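Local coordinates for protein laccase (Botrytis aclada, PDB 3SQR) that is a multicopper oxidase that oxidises phenolic compounds, probably including lignin-derived products, while reducing dioxygen to water at its copper centres, at residues N76-A88 / T233-V247. Numbering follows the deposited sequence.
With NAG (2-acetamido-2-deoxy-beta-D-glucopyranose), chain H; NAG (2-acetamido-2-deoxy-beta-D-glucopyranose), chain K.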
loop_
_atom_site.group_PDB
_atom_site.type_symbol
_atom_site.label_atom_id
_atom_site.label_comp_id
_atom_site.label_asym_id
_atom_site.label_seq_id
_atom_site.Cartn_x
_atom_site.Cartn_y
_atom_site.Cartn_z
ATOM N N ASN A 76 -0.933 -21.174 -4.739
ATOM C CA ASN A 76 -1.161 -21.700 -3.444
ATOM C C ASN A 76 0.068 -22.471 -3.013
ATOM O O ASN A 76 0.397 -23.496 -3.599
ATOM C CB ASN A 76 -2.435 -22.539 -3.520
ATOM C CG ASN A 76 -2.999 -22.842 -2.172
ATOM O OD1 ASN A 76 -2.350 -22.741 -1.106
ATOM N ND2 ASN A 76 -4.263 -23.257 -2.202
ATOM N N SER A 77 0.795 -21.933 -2.055
ATOM C CA SER A 77 2.136 -22.338 -1.770
ATOM C C SER A 77 2.365 -22.787 -0.346
ATOM O O SER A 77 1.495 -22.674 0.539
ATOM C CB SER A 77 3.018 -21.100 -2.034
ATOM O OG SER A 77 2.744 -20.491 -3.291
ATOM N N THR A 78 3.586 -23.257 -0.082
ATOM C CA THR A 78 4.055 -23.582 1.217
ATOM C C THR A 78 5.393 -22.896 1.334
ATOM O O THR A 78 6.206 -23.021 0.453
ATOM C CB THR A 78 4.172 -25.107 1.410
ATOM O OG1 THR A 78 2.887 -25.651 1.103
ATOM C CG2 THR A 78 4.637 -25.422 2.783
ATOM N N ILE A 79 5.562 -22.115 2.386
ATOM C CA ILE A 79 6.829 -21.460 2.641
ATOM C C ILE A 79 7.238 -21.522 4.118
ATOM O O ILE A 79 6.406 -21.736 5.010
ATOM C CB ILE A 79 6.747 -20.024 2.123
ATOM C CG1 ILE A 79 5.597 -19.291 2.791
ATOM C CG2 ILE A 79 6.563 -19.977 0.601
ATOM C CD1 ILE A 79 5.813 -17.723 2.655
ATOM N N THR A 80 8.515 -21.274 4.347
ATOM C CA THR A 80 9.079 -21.199 5.657
ATOM C C THR A 80 9.927 -19.962 5.791
ATOM O O THR A 80 11.149 -20.023 5.759
ATOM C CB THR A 80 9.942 -22.461 5.965
ATOM O OG1 THR A 80 9.186 -23.602 5.624
ATOM C CG2 THR A 80 10.326 -22.491 7.428
ATOM N N PRO A 81 9.280 -18.802 6.081
ATOM C CA PRO A 81 10.007 -17.521 6.049
ATOM C C PRO A 81 10.760 -17.237 7.296
ATOM O O PRO A 81 11.707 -16.463 7.270
ATOM C CB PRO A 81 8.892 -16.491 5.850
ATOM C CG PRO A 81 7.641 -17.212 6.335
ATOM C CD PRO A 81 7.822 -18.622 6.011
ATOM N N ASP A 82 10.324 -17.874 8.399
ATOM C CA ASP A 82 10.818 -17.588 9.749
ATOM C C ASP A 82 11.000 -18.845 10.581
ATOM O O ASP A 82 10.949 -18.766 11.801
ATOM C CB ASP A 82 9.883 -16.625 10.505
ATOM C CG ASP A 82 8.513 -17.206 10.730
ATOM O OD1 ASP A 82 8.214 -18.274 10.188
ATOM O OD2 ASP A 82 7.658 -16.605 11.400
ATOM N N GLY A 83 11.274 -19.960 9.926
ATOM C CA GLY A 83 11.386 -21.242 10.620
ATOM C C GLY A 83 10.058 -21.885 10.918
ATOM O O GLY A 83 10.047 -22.927 11.546
ATOM N N TYR A 84 8.927 -21.279 10.524
ATOM C CA TYR A 84 7.636 -21.894 10.633
ATOM C C TYR A 84 7.009 -22.107 9.290
ATOM O O TYR A 84 6.793 -21.174 8.503
ATOM C CB TYR A 84 6.671 -21.023 11.513
ATOM C CG TYR A 84 5.445 -21.783 11.923
ATOM C CD1 TYR A 84 4.411 -21.989 11.040
ATOM C CD2 TYR A 84 5.351 -22.380 13.217
ATOM C CE1 TYR A 84 3.324 -22.687 11.372
ATOM C CE2 TYR A 84 4.235 -23.169 13.539
ATOM C CZ TYR A 84 3.232 -23.297 12.641
ATOM O OH TYR A 84 2.095 -24.054 12.806
ATOM N N THR A 85 6.641 -23.343 8.996
ATOM C CA THR A 85 6.177 -23.716 7.698
ATOM C C THR A 85 4.678 -23.578 7.654
ATOM O O THR A 85 3.945 -24.084 8.547
ATOM C CB THR A 85 6.588 -25.195 7.337
ATOM O OG1 THR A 85 8.026 -25.305 7.440
ATOM C CG2 THR A 85 6.141 -25.547 6.018
ATOM N N ARG A 86 4.222 -22.866 6.642
ATOM C CA ARG A 86 2.793 -22.594 6.474
ATOM C C ARG A 86 2.404 -22.360 5.074
ATOM O O ARG A 86 3.261 -22.161 4.205
ATOM C CB ARG A 86 2.386 -21.375 7.345
ATOM C CG ARG A 86 3.255 -20.145 7.165
ATOM C CD ARG A 86 2.438 -18.868 7.495
ATOM N NE ARG A 86 1.378 -18.653 6.534
ATOM C CZ ARG A 86 0.613 -17.561 6.444
ATOM N NH1 ARG A 86 0.783 -16.547 7.283
ATOM N NH2 ARG A 86 -0.327 -17.508 5.519
ATOM N N SER A 87 1.085 -22.334 4.850
ATOM C CA SER A 87 0.547 -22.048 3.561
ATOM C C SER A 87 0.816 -20.564 3.253
ATOM O O SER A 87 0.967 -19.724 4.144
ATOM C CB SER A 87 -0.948 -22.283 3.509
ATOM O OG SER A 87 -1.659 -21.346 4.351
ATOM N N ALA A 88 0.800 -20.288 1.974
ATOM C CA ALA A 88 0.769 -18.901 1.503
ATOM C C ALA A 88 0.079 -18.805 0.184
ATOM O O ALA A 88 -0.076 -19.770 -0.547
ATOM C CB ALA A 88 2.194 -18.299 1.432
ATOM N N THR A 233 11.773 -12.246 6.083
ATOM C CA THR A 233 12.418 -13.167 7.045
ATOM C C THR A 233 12.430 -12.684 8.471
ATOM O O THR A 233 12.329 -11.487 8.732
ATOM C CB THR A 233 13.830 -13.507 6.530
ATOM O OG1 THR A 233 14.311 -14.609 7.274
ATOM C CG2 THR A 233 14.726 -12.305 6.674
ATOM N N ASN A 234 12.535 -13.637 9.409
ATOM C CA ASN A 234 12.796 -13.342 10.776
ATOM C C ASN A 234 13.180 -14.629 11.502
ATOM O O ASN A 234 13.057 -15.723 10.940
ATOM C CB ASN A 234 11.570 -12.732 11.467
ATOM C CG ASN A 234 11.921 -11.870 12.657
ATOM O OD1 ASN A 234 13.060 -11.859 13.118
ATOM N ND2 ASN A 234 10.943 -11.052 13.118
ATOM N N THR A 235 13.736 -14.448 12.690
ATOM C CA THR A 235 13.916 -15.538 13.619
ATOM C C THR A 235 12.579 -15.979 14.179
ATOM O O THR A 235 11.562 -15.265 14.121
ATOM C CB THR A 235 14.798 -15.113 14.746
ATOM O OG1 THR A 235 14.299 -13.889 15.360
ATOM C CG2 THR A 235 16.209 -14.961 14.274
ATOM N N PHE A 236 12.538 -17.180 14.729
ATOM C CA PHE A 236 11.432 -17.564 15.572
ATOM C C PHE A 236 11.942 -18.730 16.441
ATOM O O PHE A 236 12.595 -19.631 15.934
ATOM C CB PHE A 236 10.250 -18.022 14.762
ATOM C CG PHE A 236 8.991 -18.170 15.542
ATOM C CD1 PHE A 236 8.291 -17.044 15.969
ATOM C CD2 PHE A 236 8.442 -19.417 15.808
ATOM C CE1 PHE A 236 7.096 -17.189 16.708
ATOM C CE2 PHE A 236 7.275 -19.581 16.558
ATOM C CZ PHE A 236 6.565 -18.464 16.976
ATOM N N ASP A 237 11.578 -18.700 17.718
ATOM C CA ASP A 237 12.036 -19.734 18.642
ATOM C C ASP A 237 11.123 -20.914 18.569
ATOM O O ASP A 237 9.984 -20.893 19.068
ATOM C CB ASP A 237 12.091 -19.150 20.055
ATOM C CG ASP A 237 12.684 -20.125 21.081
ATOM O OD1 ASP A 237 12.947 -21.287 20.715
ATOM O OD2 ASP A 237 12.916 -19.645 22.218
ATOM N N CYS A 238 11.584 -21.951 17.893
ATOM C CA CYS A 238 10.846 -23.188 17.790
ATOM C C CYS A 238 11.344 -24.232 18.827
ATOM O O CYS A 238 10.811 -25.329 18.859
ATOM C CB CYS A 238 11.011 -23.801 16.400
ATOM S SG CYS A 238 10.019 -22.951 15.146
ATOM N N SER A 239 12.323 -23.852 19.644
ATOM C CA SER A 239 13.059 -24.793 20.524
ATOM C C SER A 239 12.174 -25.504 21.536
ATOM O O SER A 239 12.423 -26.682 21.859
ATOM C CB SER A 239 14.195 -24.085 21.260
ATOM O OG SER A 239 13.710 -23.163 22.218
ATOM N N ALA A 240 11.174 -24.812 22.059
ATOM C CA ALA A 240 10.190 -25.427 22.964
ATOM C C ALA A 240 8.876 -25.874 22.291
ATOM O O ALA A 240 7.891 -26.201 22.986
ATOM C CB ALA A 240 9.876 -24.463 24.089
ATOM N N SER A 241 8.825 -25.898 20.954
ATOM C CA SER A 241 7.558 -26.194 20.239
ATOM C C SER A 241 7.247 -27.651 19.955
ATOM O O SER A 241 8.111 -28.406 19.602
ATOM C CB SER A 241 7.501 -25.485 18.874
ATOM O OG SER A 241 6.304 -25.877 18.193
ATOM N N THR A 242 5.958 -27.958 19.979
ATOM C CA THR A 242 5.384 -29.264 19.692
ATOM C C THR A 242 4.788 -29.359 18.277
ATOM O O THR A 242 4.202 -30.398 17.856
ATOM C CB THR A 242 4.255 -29.493 20.742
ATOM O OG1 THR A 242 4.723 -30.458 21.682
ATOM C CG2 THR A 242 2.920 -29.893 20.119
ATOM N N ASP A 243 4.888 -28.244 17.553
ATOM C CA ASP A 243 4.212 -28.095 16.283
ATOM C C ASP A 243 5.236 -28.550 15.257
ATOM O O ASP A 243 6.339 -28.011 15.235
ATOM C CB ASP A 243 3.821 -26.623 16.037
ATOM C CG ASP A 243 3.008 -26.456 14.801
ATOM O OD1 ASP A 243 3.217 -27.211 13.842
ATOM O OD2 ASP A 243 2.099 -25.603 14.802
ATOM N N PRO A 244 4.901 -29.581 14.475
ATOM C CA PRO A 244 5.867 -30.075 13.502
ATOM C C PRO A 244 6.332 -28.967 12.517
ATOM O O PRO A 244 7.470 -28.983 12.040
ATOM C CB PRO A 244 5.104 -31.217 12.795
ATOM C CG PRO A 244 3.658 -30.976 13.046
ATOM C CD PRO A 244 3.616 -30.314 14.396
ATOM N N ASN A 245 5.454 -27.996 12.277
ATOM C CA ASN A 245 5.744 -26.938 11.335
ATOM C C ASN A 245 6.712 -25.944 11.871
ATOM O O ASN A 245 7.212 -25.151 11.094
ATOM C CB ASN A 245 4.468 -26.193 10.985
ATOM C CG ASN A 245 3.568 -26.959 10.099
ATOM O OD1 ASN A 245 3.993 -27.734 9.276
ATOM N ND2 ASN A 245 2.299 -26.696 10.225
ATOM N N CYS A 246 6.912 -25.913 13.182
ATOM C CA CYS A 246 7.912 -25.066 13.795
ATOM C C CYS A 246 9.277 -25.737 13.662
ATOM O O CYS A 246 9.877 -26.224 14.637
ATOM C CB CYS A 246 7.533 -24.682 15.245
ATOM S SG CYS A 246 8.100 -23.117 15.808
ATOM N N VAL A 247 9.831 -25.664 12.440
ATOM C CA VAL A 247 11.092 -26.352 12.135
ATOM C C VAL A 247 12.314 -25.565 12.517
ATOM O O VAL A 247 13.408 -26.118 12.644
ATOM C CB VAL A 247 11.146 -26.751 10.634
ATOM C CG1 VAL A 247 10.036 -27.723 10.347
ATOM C CG2 VAL A 247 11.022 -25.501 9.726
HETATM C C1 NAG H . -4.886 -23.652 -1.005
HETATM C C2 NAG H . -6.381 -23.641 -1.143
HETATM C C3 NAG H . -6.999 -24.200 0.116
HETATM C C4 NAG H . -6.464 -25.591 0.449
HETATM C C5 NAG H . -4.951 -25.481 0.472
HETATM C C6 NAG H . -4.342 -26.856 0.770
HETATM C C7 NAG H . -7.198 -21.675 -2.276
HETATM C C8 NAG H . -7.567 -20.242 -2.083
HETATM N N2 NAG H . -6.812 -22.261 -1.208
HETATM O O3 NAG H . -8.389 -24.192 -0.043
HETATM O O4 NAG H . -6.924 -25.950 1.743
HETATM O O5 NAG H . -4.516 -25.019 -0.801
HETATM O O6 NAG H . -4.645 -27.702 -0.319
HETATM O O7 NAG H . -7.261 -22.204 -3.370
HETATM C C1 NAG K . 13.062 -11.964 20.618
HETATM C C2 NAG K . 14.039 -13.108 20.634
HETATM C C3 NAG K . 14.387 -13.474 22.099
HETATM C C4 NAG K . 14.871 -12.190 22.767
HETATM C C5 NAG K . 13.755 -11.167 22.744
HETATM C C6 NAG K . 14.225 -9.855 23.343
HETATM C C7 NAG K . 13.837 -14.481 18.640
HETATM C C8 NAG K . 13.126 -15.603 17.963
HETATM N N2 NAG K . 13.442 -14.185 19.896
HETATM O O3 NAG K . 15.384 -14.470 22.091
HETATM O O4 NAG K . 15.189 -12.365 24.112
HETATM O O5 NAG K . 13.507 -10.883 21.407
HETATM O O6 NAG K . 13.271 -8.911 22.940
HETATM O O7 NAG K . 14.728 -13.863 18.016
HETATM O O HOH W 1 12.828 -20.151 13.372
#
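Tyr84, near the tip of the hairpin joining strands 67-79 and 86-91, reaches along the loop closed by the Cys238-Cys246 disulfide. With CG anti to the backbone N (chi1 -166°), the side chain runs past Asn245 toward Asp243. CB and CG pass the carbonyl of Asn245; CD2 then packs 3.8 Å from Cys246 CB, with the sulfur of that cysteine at the ring edge. CE1 and CZ lie under Asn245 CB, a CH-pi contact over one face, offset toward the rim, with CZ 3.6 Å from CB. At the end, Tyr84 OH donates a short 2.5 Å hydrogen bond to Asp243 OD2. This oxygen is near the ring plane, but the hydroxyl meets it from above the carboxylate, whose plane stands 83° from the ring. The other oxygen of Asp243 takes the backbone N of Asn245 in an Asx turn, which helps hold the carboxylate in the orientation that meets the phenol.

The backbones join beside the ring. Thr85 N donates to Asn245 O at 2.8 Å, nearly straight (165°), and Val247 N makes a weak bond to Gly83 O. Further round the hairpin tip, Asp82 OD1 accepts from Tyr84 N, closing a second Asx turn, while OD2 is held by His207 and Asn227. Here a water sits between the two segments, 2.8 Å from Asp82 O and 2.6 Å from Phe236 O, and Phe236 CB rests 3.1 Å from that same Asp82 O.

This is surface packing away from the copper sites. It joins a hairpin of the first cupredoxin domain to the long loop between strands 227-230 and 254-256 of the second; His207 stacks on Tyr84, and Trp205 of strand 195-205 and Leu229 of strand 227-230 pack against Pro81 and Asp82.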